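Local coordinates for protein similar to hydroxylamine oxidoreductase (Kuenenia stuttgartiensis, PDB 6H5L) that is a multi-haem c-type cytochrome of a haem-rich reductase complex in an anammox bacterium and probably has oxidoreductase activity, at residues A[114-117]-A[123-126]. Numbering follows the deposited sequence.
Sequences AQIE and VLDE. With HEC (heme c), chain E.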
ATOM      1  N   ALA A 114     -28.935 -19.746  -2.984  1.00 37.66           N
ATOM      2  CA  ALA A 114     -29.153 -20.936  -3.799  1.00 34.34           C
ATOM      3  C   ALA A 114     -30.207 -21.848  -3.182  1.00 34.43           C
ATOM      4  O   ALA A 114     -31.070 -22.380  -3.892  1.00 36.61           O
ATOM      5  CB  ALA A 114     -27.837 -21.689  -3.993  1.00 31.44           C
ATOM      6  N   GLN A 115     -30.150 -22.044  -1.863  1.00 37.00           N
ATOM      7  CA  GLN A 115     -31.152 -22.867  -1.191  1.00 41.43           C
ATOM      8  C   GLN A 115     -32.534 -22.230  -1.270  1.00 36.49           C
ATOM      9  O   GLN A 115     -33.541 -22.934  -1.411  1.00 38.45           O
ATOM     10  CB  GLN A 115     -30.750 -23.095   0.264  1.00 40.28           C
ATOM     11  CG  GLN A 115     -29.477 -23.907   0.434  1.00 49.98           C
ATOM     12  CD  GLN A 115     -28.851 -23.724   1.803  1.00 63.02           C
ATOM     13  OE1 GLN A 115     -28.245 -24.644   2.349  1.00 74.32           O
ATOM     14  NE2 GLN A 115     -28.987 -22.525   2.358  1.00 62.47           N
ATOM     15  N   ILE A 116     -32.599 -20.901  -1.182  1.00 36.21           N
ATOM     16  CA  ILE A 116     -33.880 -20.207  -1.289  1.00 35.74           C
ATOM     17  C   ILE A 116     -34.451 -20.359  -2.694  1.00 44.46           C
ATOM     18  O   ILE A 116     -35.663 -20.538  -2.868  1.00 45.04           O
ATOM     19  CB  ILE A 116     -33.720 -18.728  -0.895  1.00 37.24           C
ATOM     20  CG1 ILE A 116     -33.287 -18.608   0.568  1.00 30.24           C
ATOM     21  CG2 ILE A 116     -35.015 -17.963  -1.123  1.00 31.54           C
ATOM     22  CD1 ILE A 116     -32.923 -17.196   0.987  1.00 19.70           C
ATOM     23  N   GLU A 117     -33.591 -20.293  -3.716  1.00 40.18           N
ATOM     24  CA  GLU A 117     -34.052 -20.479  -5.090  1.00 31.36           C
ATOM     25  C   GLU A 117     -34.699 -21.846  -5.278  1.00 35.93           C
ATOM     26  O   GLU A 117     -35.709 -21.972  -5.982  1.00 29.34           O
ATOM     27  CB  GLU A 117     -32.888 -20.302  -6.065  1.00 30.28           C
ATOM     28  CG  GLU A 117     -32.462 -18.859  -6.273  1.00 32.47           C
ATOM     29  CD  GLU A 117     -31.269 -18.735  -7.199  1.00 30.84           C
ATOM     30  OE1 GLU A 117     -30.429 -19.658  -7.215  1.00 37.54           O
ATOM     31  OE2 GLU A 117     -31.174 -17.715  -7.915  1.00 30.38           O
ATOM     32  N   VAL A 123     -35.577 -18.059  -9.756  1.00 35.97           N
ATOM     33  CA  VAL A 123     -34.222 -17.515  -9.771  1.00 41.09           C
ATOM     34  C   VAL A 123     -34.261 -16.130  -9.140  1.00 35.82           C
ATOM     35  O   VAL A 123     -35.119 -15.307  -9.484  1.00 33.11           O
ATOM     36  CB  VAL A 123     -33.656 -17.462 -11.200  1.00 39.88           C
ATOM     37  CG1 VAL A 123     -32.597 -16.372 -11.323  1.00 30.69           C
ATOM     38  CG2 VAL A 123     -33.072 -18.811 -11.583  1.00 37.52           C
ATOM     39  N   LEU A 124     -33.342 -15.873  -8.213  1.00 34.83           N
ATOM     40  CA  LEU A 124     -33.307 -14.623  -7.456  1.00 29.99           C
ATOM     41  C   LEU A 124     -31.963 -13.936  -7.686  1.00 27.79           C
ATOM     42  O   LEU A 124     -31.027 -14.097  -6.899  1.00 31.99           O
ATOM     43  CB  LEU A 124     -33.553 -14.885  -5.971  1.00 23.27           C
ATOM     44  CG  LEU A 124     -34.900 -15.522  -5.630  1.00 25.88           C
ATOM     45  CD1 LEU A 124     -34.988 -15.836  -4.146  1.00 28.19           C
ATOM     46  CD2 LEU A 124     -36.045 -14.615  -6.058  1.00 23.92           C
ATOM     47  N   ASP A 125     -31.875 -13.161  -8.766  1.00 28.59           N
ATOM     48  CA  ASP A 125     -30.720 -12.298  -8.972  1.00 28.25           C
ATOM     49  C   ASP A 125     -30.798 -11.034  -8.130  1.00 29.87           C
ATOM     50  O   ASP A 125     -29.762 -10.411  -7.870  1.00 29.07           O
ATOM     51  CB  ASP A 125     -30.589 -11.932 -10.452  1.00 35.97           C
ATOM     52  CG  ASP A 125     -30.202 -13.117 -11.313  1.00 39.47           C
ATOM     53  OD1 ASP A 125     -29.391 -13.948 -10.850  1.00 28.78           O
ATOM     54  OD2 ASP A 125     -30.708 -13.220 -12.450  1.00 41.27           O
ATOM     55  N   GLU A 126     -32.000 -10.645  -7.713  1.00 27.56           N
ATOM     56  CA  GLU A 126     -32.192  -9.556  -6.767  1.00 24.43           C
ATOM     57  C   GLU A 126     -33.575  -9.700  -6.151  1.00 30.56           C
ATOM     58  O   GLU A 126     -34.477 -10.298  -6.742  1.00 33.25           O
ATOM     59  CB  GLU A 126     -32.044  -8.181  -7.432  1.00 31.23           C
ATOM     60  CG  GLU A 126     -33.221  -7.781  -8.312  1.00 28.17           C
ATOM     61  CD  GLU A 126     -33.140  -6.339  -8.773  1.00 39.29           C
ATOM     62  OE1 GLU A 126     -34.154  -5.823  -9.291  1.00 38.48           O
ATOM     63  OE2 GLU A 126     -32.066  -5.719  -8.617  1.00 32.78           O
TER
HETATM   64 FE   HEC E 603     -34.699 -11.585   2.713  1.00 26.17          FE
HETATM   65  CHA HEC E 603     -31.290 -11.573   2.608  1.00 24.88           C
HETATM   66  CHB HEC E 603     -34.608 -10.428   5.948  1.00 29.92           C
HETATM   67  CHC HEC E 603     -38.120 -11.231   2.700  1.00 31.60           C
HETATM   68  CHD HEC E 603     -34.884 -13.446  -0.154  1.00 26.76           C
HETATM   69  NA  HEC E 603     -33.216 -11.069   4.032  1.00 19.91           N
HETATM   70  C1A HEC E 603     -31.859 -11.182   3.803  1.00 27.15           C
HETATM   71  C2A HEC E 603     -31.168 -10.828   5.032  1.00 24.87           C
HETATM   72  C3A HEC E 603     -32.092 -10.512   5.945  1.00 29.58           C
HETATM   73  C4A HEC E 603     -33.396 -10.660   5.338  1.00 23.95           C
HETATM   74  CMA HEC E 603     -31.824 -10.072   7.401  1.00 20.10           C
HETATM   75  CAA HEC E 603     -29.641 -10.794   5.266  1.00 16.23           C
HETATM   76  CBA HEC E 603     -28.998  -9.772   4.332  1.00 18.87           C
HETATM   77  CGA HEC E 603     -27.674  -9.316   4.887  1.00 25.47           C
HETATM   78  O1A HEC E 603     -27.355  -9.674   6.050  1.00 22.26           O
HETATM   79  O2A HEC E 603     -26.938  -8.589   4.172  1.00 33.98           O
HETATM   80  NB  HEC E 603     -36.117 -11.028   4.108  1.00 30.48           N
HETATM   81  C1B HEC E 603     -35.829 -10.415   5.311  1.00 26.13           C
HETATM   82  C2B HEC E 603     -37.029  -9.753   5.779  1.00 25.05           C
HETATM   83  C3B HEC E 603     -38.001  -9.984   4.888  1.00 24.17           C
HETATM   84  C4B HEC E 603     -37.446 -10.783   3.815  1.00 25.01           C
HETATM   85  CMB HEC E 603     -37.136  -8.962   7.100  1.00 18.92           C
HETATM   86  CAB HEC E 603     -39.461  -9.487   4.948  1.00 18.78           C
HETATM   87  CBB HEC E 603     -39.520  -7.959   4.743  1.00 20.52           C
HETATM   88  NC  HEC E 603     -36.224 -12.253   1.528  1.00 28.38           N
HETATM   89  C1C HEC E 603     -37.561 -11.925   1.648  1.00 37.90           C
HETATM   90  C2C HEC E 603     -38.222 -12.259   0.397  1.00 28.33           C
HETATM   91  C3C HEC E 603     -37.373 -13.040  -0.288  1.00 30.73           C
HETATM   92  C4C HEC E 603     -36.068 -12.941   0.341  1.00 26.31           C
HETATM   93  CMC HEC E 603     -39.762 -12.279   0.237  1.00 23.85           C
HETATM   94  CAC HEC E 603     -37.642 -13.744  -1.641  1.00 18.83           C
HETATM   95  CBC HEC E 603     -37.618 -12.721  -2.798  1.00 32.67           C
HETATM   96  ND  HEC E 603     -33.300 -12.369   1.410  1.00 28.67           N
HETATM   97  C1D HEC E 603     -33.616 -13.153   0.303  1.00 25.50           C
HETATM   98  C2D HEC E 603     -32.386 -13.620  -0.294  1.00 23.10           C
HETATM   99  C3D HEC E 603     -31.259 -13.035   0.569  1.00 25.36           C
HETATM  100  C4D HEC E 603     -31.923 -12.273   1.603  1.00 25.66           C
HETATM  101  CMD HEC E 603     -32.240 -14.517  -1.540  1.00 25.65           C
HETATM  102  CAD HEC E 603     -29.739 -13.225   0.372  1.00 19.96           C
HETATM  103  CBD HEC E 603     -29.298 -14.557   0.974  1.00 26.45           C
HETATM  104  CGD HEC E 603     -29.559 -14.573   2.458  1.00 36.11           C
HETATM  105  O1D HEC E 603     -30.563 -15.197   2.886  1.00 38.80           O
HETATM  106  O2D HEC E 603     -28.761 -13.959   3.212  1.00 30.81           O
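With CG set opposite its own carbonyl carbon (chi1 -75°) and the chain extended beyond it (chi2 178°), E117 reaches from helix 107-120 to the backbone of L124, a worked example of a helix side chain pinning the loop that follows its own helix. The amide N of L124 lies 2.9 Å from OE2 of E117 in a nearly straight bond (170° at the hydrogen), received by the anti lone pair, on the side away from OE1. The same oxygen forms a salt bridge with K104, which also pairs with D125, so one lysine probably offsets two nearby carboxylates. Shortening E117 to an alanine is likely to leave the L124 amide without this acceptor and K104 with one acidic partner fewer. In this multi-haem cytochrome the helix-loop turn also covers the rim of a heme c. There I116 and L124 cross at about a right angle, CG2 of I116 resting 3.7 Å from CD1 of L124. Beyond them lies the porphyrin edge: CD1 of I116 is 3.7 Å from the heme methyl CMD, and CD1 of L124 is 4.0 Å from that methyl. The other leucine branch, CD2, turns to the heme's CBC at 4.1 Å.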